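Local coordinates for protein NADP-dependent glyceraldehyde-3-phosphate dehydrogenase (Bacillus halodurans, PDB 3PRL) that probably catalyses the non-phosphorylating, NADP-dependent oxidation of glyceraldehyde 3-phosphate as a member of the aldehyde dehydrogenase family, at residues A100-S105 with F286-Q291; Q280-A285 with K314-Q319; T294-V299 with Q415-T420; Q308-I313 with I394-D399. One frame throughout, in Å; residues are numbered along the deposited sequence.

Contact 1 (A100-S105 with F286-Q291)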
loop_
_atom_site.group_PDB
_atom_site.type_symbol
_atom_site.label_atom_id
_atom_site.label_comp_id
_atom_site.label_asym_id
_atom_site.label_seq_id
_atom_site.Cartn_x
_atom_site.Cartn_y
_atom_site.Cartn_z
ATOM N N ALA D 100 -31.943 -9.034 -25.993
ATOM C CA ALA D 100 -33.172 -8.280 -25.719
ATOM C C ALA D 100 -33.040 -7.227 -24.605
ATOM O O ALA D 100 -33.923 -7.081 -23.744
ATOM C CB ALA D 100 -34.346 -9.238 -25.460
ATOM N N LYS D 101 -31.942 -6.479 -24.641
ATOM C CA LYS D 101 -31.672 -5.432 -23.655
ATOM C C LYS D 101 -32.192 -4.079 -24.158
ATOM O O LYS D 101 -31.911 -3.712 -25.289
ATOM C CB LYS D 101 -30.165 -5.364 -23.400
ATOM C CG LYS D 101 -29.688 -4.267 -22.458
ATOM C CD LYS D 101 -28.248 -4.510 -22.028
ATOM C CE LYS D 101 -28.112 -5.824 -21.229
ATOM N NZ LYS D 101 -26.960 -5.803 -20.282
ATOM N N PRO D 102 -32.924 -3.324 -23.316
ATOM C CA PRO D 102 -33.400 -1.988 -23.715
ATOM C C PRO D 102 -32.313 -1.155 -24.438
ATOM O O PRO D 102 -31.172 -1.116 -23.988
ATOM C CB PRO D 102 -33.781 -1.331 -22.385
ATOM C CG PRO D 102 -33.983 -2.453 -21.420
ATOM C CD PRO D 102 -33.182 -3.620 -21.892
ATOM N N LYS D 103 -32.686 -0.505 -25.543
ATOM C CA LYS D 103 -31.753 0.142 -26.492
ATOM C C LYS D 103 -30.645 1.010 -25.891
ATOM O O LYS D 103 -29.461 0.804 -26.177
ATOM C CB LYS D 103 -32.541 0.980 -27.507
ATOM C CG LYS D 103 -31.682 1.782 -28.490
ATOM C CD LYS D 103 -32.532 2.811 -29.220
ATOM C CE LYS D 103 -32.775 2.423 -30.668
ATOM N NZ LYS D 103 -31.617 2.853 -31.511
ATOM N N LYS D 104 -31.033 1.997 -25.086
ATOM C CA LYS D 104 -30.067 2.945 -24.542
ATOM C C LYS D 104 -29.171 2.266 -23.500
ATOM O O LYS D 104 -27.991 2.611 -23.365
ATOM C CB LYS D 104 -30.774 4.175 -23.970
ATOM C CG LYS D 104 -31.455 5.042 -25.043
ATOM C CD LYS D 104 -32.007 6.336 -24.459
ATOM C CE LYS D 104 -30.954 7.430 -24.460
ATOM N NZ LYS D 104 -30.817 8.020 -25.819
ATOM N N SER D 105 -29.727 1.268 -22.811
ATOM C CA SER D 105 -28.963 0.498 -21.827
ATOM C C SER D 105 -27.915 -0.413 -22.471
ATOM O O SER D 105 -26.877 -0.667 -21.868
ATOM C CB SER D 105 -29.891 -0.309 -20.911
ATOM O OG SER D 105 -29.126 -0.991 -19.918
ATOM N N PHE D 286 -35.975 -4.424 -11.094
ATOM C CA PHE D 286 -36.649 -4.539 -12.377
ATOM C C PHE D 286 -35.818 -4.099 -13.546
ATOM O O PHE D 286 -36.266 -4.210 -14.693
ATOM C CB PHE D 286 -37.942 -3.736 -12.355
ATOM C CG PHE D 286 -39.040 -4.434 -11.670
ATOM C CD1 PHE D 286 -39.601 -5.568 -12.225
ATOM C CD2 PHE D 286 -39.496 -3.989 -10.435
ATOM C CE1 PHE D 286 -40.608 -6.237 -11.580
ATOM C CE2 PHE D 286 -40.529 -4.656 -9.778
ATOM C CZ PHE D 286 -41.087 -5.776 -10.357
ATOM N N SER D 287 -34.639 -3.557 -13.242
ATOM C CA SER D 287 -33.621 -3.250 -14.233
ATOM C C SER D 287 -33.349 -4.494 -15.054
ATOM O O SER D 287 -33.154 -5.572 -14.498
ATOM C CB SER D 287 -32.342 -2.781 -13.538
ATOM O OG SER D 287 -31.225 -2.823 -14.412
ATOM N N TYR D 288 -33.335 -4.334 -16.377
ATOM C CA TYR D 288 -33.200 -5.446 -17.328
ATOM C C TYR D 288 -34.138 -6.631 -17.020
ATOM O O TYR D 288 -33.764 -7.804 -17.143
ATOM C CB TYR D 288 -31.724 -5.846 -17.509
ATOM C CG TYR D 288 -31.441 -6.875 -18.591
ATOM C CD1 TYR D 288 -31.989 -6.764 -19.869
ATOM C CD2 TYR D 288 -30.582 -7.947 -18.336
ATOM C CE1 TYR D 288 -31.701 -7.720 -20.868
ATOM C CE2 TYR D 288 -30.295 -8.890 -19.309
ATOM C CZ TYR D 288 -30.851 -8.777 -20.575
ATOM O OH TYR D 288 -30.563 -9.746 -21.525
ATOM N N SER D 289 -35.376 -6.291 -16.650
ATOM C CA SER D 289 -36.431 -7.264 -16.301
ATOM C C SER D 289 -36.048 -8.309 -15.250
ATOM O O SER D 289 -36.596 -9.415 -15.251
ATOM C CB SER D 289 -36.979 -7.966 -17.561
ATOM O OG SER D 289 -37.708 -7.070 -18.391
ATOM N N GLY D 290 -35.119 -7.972 -14.355
ATOM C CA GLY D 290 -34.713 -8.900 -13.283
ATOM C C GLY D 290 -33.679 -9.950 -13.677
ATOM O O GLY D 290 -33.433 -10.901 -12.918
ATOM N N GLN D 291 -33.076 -9.792 -14.855
ATOM C CA GLN D 291 -32.051 -10.733 -15.326
ATOM C C GLN D 291 -30.662 -10.267 -14.942
ATOM O O GLN D 291 -29.799 -10.046 -15.788
ATOM C CB GLN D 291 -32.157 -10.959 -16.828
ATOM C CG GLN D 291 -33.476 -11.608 -17.209
ATOM C CD GLN D 291 -33.728 -11.577 -18.683
ATOM O OE1 GLN D 291 -33.940 -12.613 -19.300
ATOM N NE2 GLN D 291 -33.703 -10.388 -19.268
#

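Contact 2 (Q280-A285 with K314-Q319)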
loop_
_atom_site.group_PDB
_atom_site.type_symbol
_atom_site.label_atom_id
_atom_site.label_comp_id
_atom_site.label_asym_id
_atom_site.label_seq_id
_atom_site.Cartn_x
_atom_site.Cartn_y
_atom_site.Cartn_z
ATOM N N GLN D 280 -35.403 3.193 -5.167
ATOM C CA GLN D 280 -34.200 2.340 -5.259
ATOM C C GLN D 280 -34.599 0.876 -5.489
ATOM O O GLN D 280 -34.043 0.198 -6.361
ATOM C CB GLN D 280 -33.311 2.478 -4.007
ATOM C CG GLN D 280 -32.531 3.820 -3.876
ATOM C CD GLN D 280 -31.454 4.018 -4.959
ATOM O OE1 GLN D 280 -30.386 3.417 -4.914
ATOM N NE2 GLN D 280 -31.737 4.880 -5.927
ATOM N N ILE D 281 -35.577 0.404 -4.718
ATOM C CA ILE D 281 -36.086 -0.969 -4.844
ATOM C C ILE D 281 -36.528 -1.316 -6.267
ATOM O O ILE D 281 -36.031 -2.286 -6.841
ATOM C CB ILE D 281 -37.189 -1.294 -3.788
ATOM C CG1 ILE D 281 -36.565 -1.409 -2.396
ATOM C CG2 ILE D 281 -37.897 -2.600 -4.093
ATOM C CD1 ILE D 281 -35.209 -2.050 -2.395
ATOM N N VAL D 282 -37.430 -0.519 -6.839
ATOM C CA VAL D 282 -37.934 -0.775 -8.189
ATOM C C VAL D 282 -36.854 -0.655 -9.277
ATOM O O VAL D 282 -36.720 -1.551 -10.112
ATOM C CB VAL D 282 -39.165 0.094 -8.519
ATOM C CG1 VAL D 282 -39.531 -0.027 -9.998
ATOM C CG2 VAL D 282 -40.334 -0.307 -7.637
ATOM N N SER D 283 -36.099 0.441 -9.267
ATOM C CA SER D 283 -34.970 0.615 -10.197
ATOM C C SER D 283 -34.030 -0.606 -10.262
ATOM O O SER D 283 -33.632 -1.039 -11.347
ATOM C CB SER D 283 -34.168 1.870 -9.843
ATOM O OG SER D 283 -32.953 1.933 -10.578
ATOM N N GLY D 284 -33.703 -1.159 -9.097
ATOM C CA GLY D 284 -32.768 -2.274 -8.996
ATOM C C GLY D 284 -33.365 -3.649 -9.261
ATOM O O GLY D 284 -32.722 -4.487 -9.880
ATOM N N ALA D 285 -34.595 -3.889 -8.800
ATOM C CA ALA D 285 -35.210 -5.215 -8.950
ATOM C C ALA D 285 -35.581 -5.487 -10.391
ATOM O O ALA D 285 -35.475 -6.619 -10.861
ATOM C CB ALA D 285 -36.453 -5.370 -8.042
ATOM N N LYS D 314 -45.993 -0.197 -5.633
ATOM C CA LYS D 314 -47.058 -0.454 -6.611
ATOM C C LYS D 314 -47.126 0.647 -7.675
ATOM O O LYS D 314 -47.212 0.352 -8.867
ATOM C CB LYS D 314 -48.424 -0.621 -5.925
ATOM C CG LYS D 314 -49.606 -0.879 -6.884
ATOM C CD LYS D 314 -50.822 -1.426 -6.143
ATOM C CE LYS D 314 -52.142 -1.106 -6.855
ATOM N NZ LYS D 314 -52.349 -1.868 -8.124
ATOM N N GLU D 315 -47.066 1.903 -7.235
ATOM C CA GLU D 315 -47.206 3.051 -8.132
ATOM C C GLU D 315 -46.120 3.091 -9.204
ATOM O O GLU D 315 -46.432 3.199 -10.398
ATOM C CB GLU D 315 -47.232 4.375 -7.349
ATOM C CG GLU D 315 -47.521 5.618 -8.199
ATOM C CD GLU D 315 -46.771 6.859 -7.719
ATOM O OE1 GLU D 315 -47.384 7.953 -7.690
ATOM O OE2 GLU D 315 -45.567 6.745 -7.373
ATOM N N LEU D 316 -44.859 2.995 -8.775
ATOM C CA LEU D 316 -43.728 3.059 -9.698
ATOM C C LEU D 316 -43.748 1.886 -10.675
ATOM O O LEU D 316 -43.419 2.051 -11.840
ATOM C CB LEU D 316 -42.391 3.136 -8.939
ATOM C CG LEU D 316 -42.183 4.257 -7.902
ATOM C CD1 LEU D 316 -41.044 3.897 -6.959
ATOM C CD2 LEU D 316 -41.938 5.624 -8.533
ATOM N N VAL D 317 -44.159 0.712 -10.191
ATOM C CA VAL D 317 -44.260 -0.507 -11.000
ATOM C C VAL D 317 -45.295 -0.380 -12.131
ATOM O O VAL D 317 -45.048 -0.820 -13.263
ATOM C CB VAL D 317 -44.530 -1.746 -10.096
ATOM C CG1 VAL D 317 -45.242 -2.865 -10.848
ATOM C CG2 VAL D 317 -43.217 -2.248 -9.473
ATOM N N GLU D 318 -46.437 0.238 -11.824
ATOM C CA GLU D 318 -47.449 0.578 -12.827
ATOM C C GLU D 318 -47.001 1.701 -13.775
ATOM O O GLU D 318 -47.656 1.964 -14.787
ATOM C CB GLU D 318 -48.768 0.941 -12.141
ATOM C CG GLU D 318 -49.734 -0.222 -12.046
ATOM C CD GLU D 318 -50.437 -0.305 -10.703
ATOM O OE1 GLU D 318 -50.470 0.714 -9.969
ATOM O OE2 GLU D 318 -50.955 -1.400 -10.382
ATOM N N GLN D 319 -45.893 2.360 -13.433
ATOM C CA GLN D 319 -45.289 3.391 -14.286
ATOM C C GLN D 319 -44.310 2.770 -15.293
ATOM O O GLN D 319 -43.921 3.418 -16.273
ATOM C CB GLN D 319 -44.545 4.435 -13.438
ATOM C CG GLN D 319 -45.255 5.767 -13.197
ATOM C CD GLN D 319 -44.260 6.918 -12.932
ATOM O OE1 GLN D 319 -43.061 6.693 -12.716
ATOM N NE2 GLN D 319 -44.758 8.150 -12.959
#

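Contact 3 (T294-V299 with Q415-T420)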
loop_
_atom_site.group_PDB
_atom_site.type_symbol
_atom_site.label_atom_id
_atom_site.label_comp_id
_atom_site.label_asym_id
_atom_site.label_seq_id
_atom_site.Cartn_x
_atom_site.Cartn_y
_atom_site.Cartn_z
ATOM N N THR D 294 -26.765 -9.331 -9.565
ATOM C CA THR D 294 -26.861 -8.271 -8.585
ATOM C C THR D 294 -28.129 -7.442 -8.853
ATOM O O THR D 294 -28.226 -6.735 -9.862
ATOM C CB THR D 294 -25.617 -7.387 -8.619
ATOM O OG1 THR D 294 -24.456 -8.195 -8.890
ATOM C CG2 THR D 294 -25.441 -6.683 -7.293
ATOM N N ALA D 295 -29.084 -7.559 -7.938
ATOM C CA ALA D 295 -30.403 -6.939 -8.031
ATOM C C ALA D 295 -31.177 -7.313 -6.793
ATOM O O ALA D 295 -31.067 -8.439 -6.308
ATOM C CB ALA D 295 -31.151 -7.437 -9.255
ATOM N N ILE D 296 -31.985 -6.376 -6.304
ATOM C CA ILE D 296 -32.892 -6.638 -5.206
ATOM C C ILE D 296 -33.993 -7.612 -5.675
ATOM O O ILE D 296 -34.678 -7.369 -6.665
ATOM C CB ILE D 296 -33.514 -5.324 -4.692
ATOM C CG1 ILE D 296 -32.450 -4.430 -4.029
ATOM C CG2 ILE D 296 -34.735 -5.597 -3.815
ATOM C CD1 ILE D 296 -31.931 -4.902 -2.693
ATOM N N LYS D 297 -34.156 -8.712 -4.960
ATOM C CA LYS D 297 -35.122 -9.731 -5.353
ATOM C C LYS D 297 -35.990 -10.154 -4.191
ATOM O O LYS D 297 -36.744 -11.093 -4.315
ATOM C CB LYS D 297 -34.396 -10.954 -5.914
ATOM C CG LYS D 297 -33.746 -10.750 -7.270
ATOM C CD LYS D 297 -32.766 -11.840 -7.496
ATOM C CE LYS D 297 -32.042 -11.675 -8.800
ATOM N NZ LYS D 297 -30.618 -12.122 -8.625
ATOM N N ARG D 298 -35.878 -9.444 -3.072
ATOM C CA ARG D 298 -36.550 -9.774 -1.817
ATOM C C ARG D 298 -36.711 -8.500 -1.006
ATOM O O ARG D 298 -35.722 -7.799 -0.770
ATOM C CB ARG D 298 -35.664 -10.701 -0.978
ATOM C CG ARG D 298 -35.888 -12.181 -1.110
ATOM C CD ARG D 298 -35.206 -12.892 0.060
ATOM N NE ARG D 298 -33.742 -12.855 -0.002
ATOM C CZ ARG D 298 -32.937 -13.552 0.801
ATOM N NH1 ARG D 298 -33.453 -14.356 1.737
ATOM N NH2 ARG D 298 -31.614 -13.459 0.667
ATOM N N VAL D 299 -37.928 -8.192 -0.567
ATOM C CA VAL D 299 -38.093 -7.098 0.384
ATOM C C VAL D 299 -38.553 -7.601 1.748
ATOM O O VAL D 299 -39.680 -8.059 1.901
ATOM C CB VAL D 299 -39.073 -6.008 -0.101
ATOM C CG1 VAL D 299 -39.140 -4.876 0.927
ATOM C CG2 VAL D 299 -38.676 -5.466 -1.476
ATOM N N GLN D 415 -25.137 -9.567 -2.436
ATOM C CA GLN D 415 -25.219 -8.202 -1.949
ATOM C C GLN D 415 -26.514 -7.987 -1.154
ATOM O O GLN D 415 -27.339 -8.878 -1.079
ATOM C CB GLN D 415 -25.108 -7.221 -3.129
ATOM C CG GLN D 415 -23.684 -7.066 -3.678
ATOM C CD GLN D 415 -23.471 -5.741 -4.420
ATOM O OE1 GLN D 415 -24.350 -4.894 -4.435
ATOM N NE2 GLN D 415 -22.273 -5.555 -5.005
ATOM N N ALA D 416 -26.673 -6.810 -0.545
ATOM C CA ALA D 416 -27.894 -6.461 0.203
ATOM C C ALA D 416 -28.042 -4.958 0.408
ATOM O O ALA D 416 -27.052 -4.217 0.368
ATOM C CB ALA D 416 -27.916 -7.170 1.574
ATOM N N SER D 417 -29.279 -4.524 0.653
ATOM C CA SER D 417 -29.582 -3.137 1.012
ATOM C C SER D 417 -30.223 -3.027 2.410
ATOM O O SER D 417 -31.079 -3.848 2.754
ATOM C CB SER D 417 -30.543 -2.532 -0.015
ATOM O OG SER D 417 -30.070 -2.654 -1.342
ATOM N N ILE D 418 -29.803 -2.031 3.203
ATOM C CA ILE D 418 -30.520 -1.639 4.426
ATOM C C ILE D 418 -31.053 -0.212 4.263
ATOM O O ILE D 418 -30.320 0.690 3.830
ATOM C CB ILE D 418 -29.638 -1.699 5.731
ATOM C CG1 ILE D 418 -28.627 -2.856 5.711
ATOM C CG2 ILE D 418 -30.521 -1.727 7.006
ATOM C CD1 ILE D 418 -29.240 -4.243 5.654
ATOM N N PHE D 419 -32.324 -0.014 4.607
ATOM C CA PHE D 419 -32.977 1.287 4.512
ATOM C C PHE D 419 -33.445 1.819 5.882
ATOM O O PHE D 419 -34.234 1.173 6.588
ATOM C CB PHE D 419 -34.129 1.215 3.518
ATOM C CG PHE D 419 -33.689 1.015 2.087
ATOM C CD1 PHE D 419 -33.372 2.108 1.284
ATOM C CD2 PHE D 419 -33.609 -0.268 1.539
ATOM C CE1 PHE D 419 -32.974 1.933 -0.049
ATOM C CE2 PHE D 419 -33.205 -0.462 0.212
ATOM C CZ PHE D 419 -32.884 0.648 -0.582
ATOM N N THR D 420 -32.925 2.990 6.245
ATOM C CA THR D 420 -32.992 3.523 7.612
ATOM C C THR D 420 -32.447 4.944 7.599
ATOM O O THR D 420 -31.631 5.289 6.745
ATOM C CB THR D 420 -32.048 2.754 8.567
ATOM O OG1 THR D 420 -31.803 1.433 8.070
ATOM C CG2 THR D 420 -32.619 2.677 9.967
#

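Contact 4 (Q308-I313 with I394-D399)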
loop_
_atom_site.group_PDB
_atom_site.type_symbol
_atom_site.label_atom_id
_atom_site.label_comp_id
_atom_site.label_asym_id
_atom_site.label_seq_id
_atom_site.Cartn_x
_atom_site.Cartn_y
_atom_site.Cartn_z
ATOM N N GLN D 308 -47.422 1.503 3.526
ATOM C CA GLN D 308 -47.044 2.714 2.810
ATOM C C GLN D 308 -45.971 2.481 1.741
ATOM O O GLN D 308 -46.078 3.017 0.649
ATOM C CB GLN D 308 -46.641 3.833 3.780
ATOM C CG GLN D 308 -46.490 5.209 3.122
ATOM C CD GLN D 308 -47.678 5.579 2.230
ATOM O OE1 GLN D 308 -48.721 6.032 2.711
ATOM N NE2 GLN D 308 -47.514 5.391 0.920
ATOM N N LEU D 309 -44.948 1.684 2.058
ATOM C CA LEU D 309 -43.881 1.377 1.090
ATOM C C LEU D 309 -44.417 0.591 -0.109
ATOM O O LEU D 309 -44.151 0.938 -1.259
ATOM C CB LEU D 309 -42.742 0.607 1.759
ATOM C CG LEU D 309 -41.627 0.097 0.832
ATOM C CD1 LEU D 309 -40.706 1.239 0.414
ATOM C CD2 LEU D 309 -40.849 -1.050 1.469
ATOM N N VAL D 310 -45.189 -0.453 0.180
ATOM C CA VAL D 310 -45.758 -1.324 -0.851
ATOM C C VAL D 310 -46.792 -0.590 -1.711
ATOM O O VAL D 310 -47.022 -0.956 -2.868
ATOM C CB VAL D 310 -46.281 -2.659 -0.242
ATOM C CG1 VAL D 310 -47.652 -2.502 0.373
ATOM C CG2 VAL D 310 -46.272 -3.756 -1.284
ATOM N N ALA D 311 -47.388 0.460 -1.141
ATOM C CA ALA D 311 -48.208 1.401 -1.896
ATOM C C ALA D 311 -47.351 2.201 -2.886
ATOM O O ALA D 311 -47.696 2.306 -4.069
ATOM C CB ALA D 311 -48.988 2.342 -0.948
ATOM N N ASN D 312 -46.233 2.751 -2.405
ATOM C CA ASN D 312 -45.312 3.498 -3.272
ATOM C C ASN D 312 -44.774 2.600 -4.383
ATOM O O ASN D 312 -44.892 2.930 -5.566
ATOM C CB ASN D 312 -44.149 4.103 -2.481
ATOM C CG ASN D 312 -44.595 4.868 -1.240
ATOM O OD1 ASN D 312 -45.693 5.433 -1.186
ATOM N ND2 ASN D 312 -43.729 4.892 -0.232
ATOM N N ILE D 313 -44.210 1.456 -3.989
ATOM C CA ILE D 313 -43.725 0.442 -4.930
ATOM C C ILE D 313 -44.747 0.086 -6.022
ATOM O O ILE D 313 -44.405 0.078 -7.207
ATOM C CB ILE D 313 -43.252 -0.832 -4.204
ATOM C CG1 ILE D 313 -42.059 -0.507 -3.291
ATOM C CG2 ILE D 313 -42.880 -1.926 -5.227
ATOM C CD1 ILE D 313 -41.816 -1.534 -2.201
ATOM N N ILE D 394 -42.628 -9.168 -1.625
ATOM C CA ILE D 394 -42.510 -8.383 -0.409
ATOM C C ILE D 394 -42.756 -9.318 0.781
ATOM O O ILE D 394 -43.709 -10.111 0.782
ATOM C CB ILE D 394 -43.474 -7.150 -0.393
ATOM C CG1 ILE D 394 -43.554 -6.458 -1.774
ATOM C CG2 ILE D 394 -43.098 -6.173 0.722
ATOM C CD1 ILE D 394 -42.250 -5.882 -2.315
ATOM N N ILE D 395 -41.867 -9.252 1.767
ATOM C CA ILE D 395 -41.981 -10.098 2.938
ATOM C C ILE D 395 -42.174 -9.207 4.155
ATOM O O ILE D 395 -41.305 -8.415 4.511
ATOM C CB ILE D 395 -40.782 -11.082 3.077
ATOM C CG1 ILE D 395 -40.763 -12.067 1.898
ATOM C CG2 ILE D 395 -40.852 -11.842 4.397
ATOM C CD1 ILE D 395 -39.466 -12.844 1.732
ATOM N N ARG D 396 -43.353 -9.305 4.754
ATOM C CA ARG D 396 -43.691 -8.459 5.890
ATOM C C ARG D 396 -42.984 -9.018 7.125
ATOM O O ARG D 396 -43.176 -10.174 7.504
ATOM C CB ARG D 396 -45.216 -8.352 6.093
ATOM C CG ARG D 396 -46.047 -8.545 4.823
ATOM C CD ARG D 396 -47.293 -7.667 4.808
ATOM N NE ARG D 396 -47.101 -6.458 3.997
ATOM C CZ ARG D 396 -47.914 -5.404 3.992
ATOM N NH1 ARG D 396 -48.986 -5.369 4.768
ATOM N NH2 ARG D 396 -47.639 -4.366 3.216
ATOM N N VAL D 397 -42.139 -8.192 7.724
ATOM C CA VAL D 397 -41.290 -8.620 8.834
ATOM C C VAL D 397 -41.584 -7.784 10.095
ATOM O O VAL D 397 -42.194 -6.722 10.001
ATOM C CB VAL D 397 -39.798 -8.562 8.401
ATOM C CG1 VAL D 397 -38.878 -8.827 9.553
ATOM C CG2 VAL D 397 -39.534 -9.566 7.292
ATOM N N LYS D 398 -41.169 -8.278 11.262
ATOM C CA LYS D 398 -41.378 -7.569 12.526
ATOM C C LYS D 398 -40.237 -6.606 12.857
ATOM O O LYS D 398 -40.480 -5.493 13.319
ATOM C CB LYS D 398 -41.575 -8.553 13.685
ATOM C CG LYS D 398 -42.604 -8.101 14.733
ATOM C CD LYS D 398 -42.232 -8.529 16.167
ATOM C CE LYS D 398 -41.920 -10.034 16.295
ATOM N NZ LYS D 398 -41.260 -10.383 17.591
ATOM N N ASP D 399 -38.999 -7.045 12.647
ATOM C CA ASP D 399 -37.844 -6.230 12.981
ATOM C C ASP D 399 -36.644 -6.524 12.086
ATOM O O ASP D 399 -36.728 -7.348 11.167
ATOM C CB ASP D 399 -37.480 -6.406 14.462
ATOM C CG ASP D 399 -37.367 -7.865 14.876
ATOM O OD1 ASP D 399 -37.031 -8.719 14.035
ATOM O OD2 ASP D 399 -37.615 -8.162 16.060
#

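Contact 1 (A100-S105 with F286-Q291)
The Y288 ring lies against the backbone and side chain of K101, and nearly all the close packing gathers round it. Ring atom CE1 of Y288 comes 3.6 Å from K101 CA, while the lysine chain passes over one face. With CG anti to the backbone N (chi1 176°) and a bend at chi3 (-63°), the chain brings K101 CE 4.0 Å above the centre of the Y288 ring as a CH-pi contact. The amine follows as a cation-pi partner, K101 NZ standing 4.7 Å from the centroid of that ring, although N163 O and the carboxylate of E109 grip it as well. On the opposite face Q291 NE2 sits above the rim, held by a weak hydrogen bond to Y288 O. A100 O lies in the ring plane, 3.7 Å from Y288 CE1, and P102 CD fills the next place along the edge, 3.9 Å from Y288 CD1. The hydroxyl OH bonds to V99 O, so a tyrosine suits this buried place: a flat apolar ring with one polar tip. Without the ring and its hydroxyl, as with an alanine here, V99 O would probably lose its partner and a gap would open beneath the lysine chain. The looser side begins at P102, the N-cap of helix 103-124, which is partly exposed; the helix then turns from the ring, with K104 and S105 toward solvent. Y288 also touches F162, a residue that binds NADP(+), which places this lysine-tyrosine packing beside the cofactor site of the aldehyde dehydrogenase fold.

Contact 2 (Q280-A285 with K314-Q319)
V282 meets L316 and V317 where helix 274-286 lies beside helix 303-317, and its short branched side chain makes the whole contact. The helices come close at this point, V282 CA and V317 CA being 6.9 Å apart, so small beta-branched residues suit both positions. From V282 CA the side chain points at the other helix. V282 CB already faces the root of the leucine, 4.5 Å from L316 CB. At the tip the two methyls divide the work. CG1 of V282, placed anti to the backbone N (chi1 171°), lies 4.3 Å from V317 CG2. V282 CG2, on the branch beside the backbone N, goes deeper: it meets V317 CG2 at 3.9 Å and L316 CB at 4.2 Å, with the L316 CD1 methyl just beyond. The same V282 CG2 also touches the CG2 methyl of I313, one turn earlier on the second helix. Seen from the other partner, V317 CG2 packs on the ring of F286 as well, and is therefore held between two residues one turn apart on helix 274-286. The polar groups keep clear of this apolar seam: K314 NZ, pointing elsewhere, makes a salt bridge of 2.7 Å to E318 OE2 through the syn lone pair of that oxygen, and also bonds to L358 O. Around the contact, L320 and A278 extend the packing. The two helices lie side by side on the mixed sheet: V282 faces the neighbouring helix, while I281 and A285 face L392 of strand 391-397 and I281 also reaches F419 of strand 415-419.

Contact 3 (T294-V299 with Q415-T420)
T294 places its methyl CG2 anti to the backbone N (chi1 of OG1 -36°), while Q415 sends CG back beside its own backbone N and runs extended beyond it (chi2 -157°); together these two settings lay the methyl over the plane of the Q415 amide. T294 CG2 stands 3.6 Å from Q415 CD, almost directly above that carbon, and 3.5 Å from Q415 OE1. Farther along, I296 turns its chain at both torsions, and the terminal methyl reaches the serine: I296 CD1 is 3.2 Å from S417 OG, a tight fit, and 3.8 Å from S417 CB. A small serine leaves room for the isoleucine, which also packs on I281 and A266. The touching parts, 294-296 and 415-417, run 31° apart without being sheet neighbours, because strand 264-268 pairs with both strands and lies between them. At the start of that middle strand the carboxylate of D264 bonds both A295 N and Q415 N and so ties the two together. T294 follows C293, in a region consistent with the cysteine signature of aldehyde dehydrogenases, and its side chain is about 8 Å from that of E259, the predicted active-site residue. The amide of Q415 is held elsewhere: NE2 bonds to E445 O, and OE1 takes a weak hydrogen bond from H439 NE2. A leucine in its place would probably leave E445 O without its donor and the T294 methyl without a flat surface to rest on. S417 OG likewise bonds to A442 O. With these polar ends engaged outside the pair, what passes between the segments is van der Waals packing of methyls on polar groups already satisfied.

Contact 4 (Q308-I313 with I394-D399)
The guanidinium of R396 is met by V310 at its edge: V310 CG1 comes close to the guanidinium plane, 3.4 Å from R396 NH2, and the two side chains cross at about a right angle. Other bonds orient the flat group. Its NH1 forms a salt bridge with OD1 of D307, the residue just before the segment 308-313, and its NE has a long, weak ion pair with D374. The methyl reaches the arginine because V310 CG1 takes the crowded position between backbone N and carbonyl carbon (chi1 81°). That leaves the other branch to face the strand residue I394: V310 CG2 rests 3.9 Å from I394 CG1. One turn later I313 CD1 meets I394 CD1 at 4.4 Å, so the isoleucine is touched by two successive turns of the helix. I394 also packs on V299 and L372 from the strands beside its own. Helix 308-313 lies against the sheet, running nearly antiparallel to strand 394-397, at 167°, with axes 10.9 Å apart, as in many alpha/beta layers. Branched aliphatics fill the buried part, and a long arginine suits the partly exposed rim, where its charge is paired with D307 while the edge of the guanidinium rests on the V310 methyl.

In the fold
From the N terminus the chain passes 100-105, at the start of helix 103-124, and then runs far before helix 274-286 opens contact 2 at 280-285. Contact 1 closes just after it, at 286-291, so these two cross. Contact 3 opens at 294-299, contact 4 opens at 308-313, and contact 2 closes at 314-319, crossing both. Contact 4 closes at 394-399, nested in the loop that contact 3 shuts at 415-420. Contact 2 packs two helices together, contact 3 links two strands of the mixed sheet, and contact 4 lays helix 303-317 on that sheet, while contact 1 links the loop after helix 274-286 to a distant helix start near the NADP(+) site.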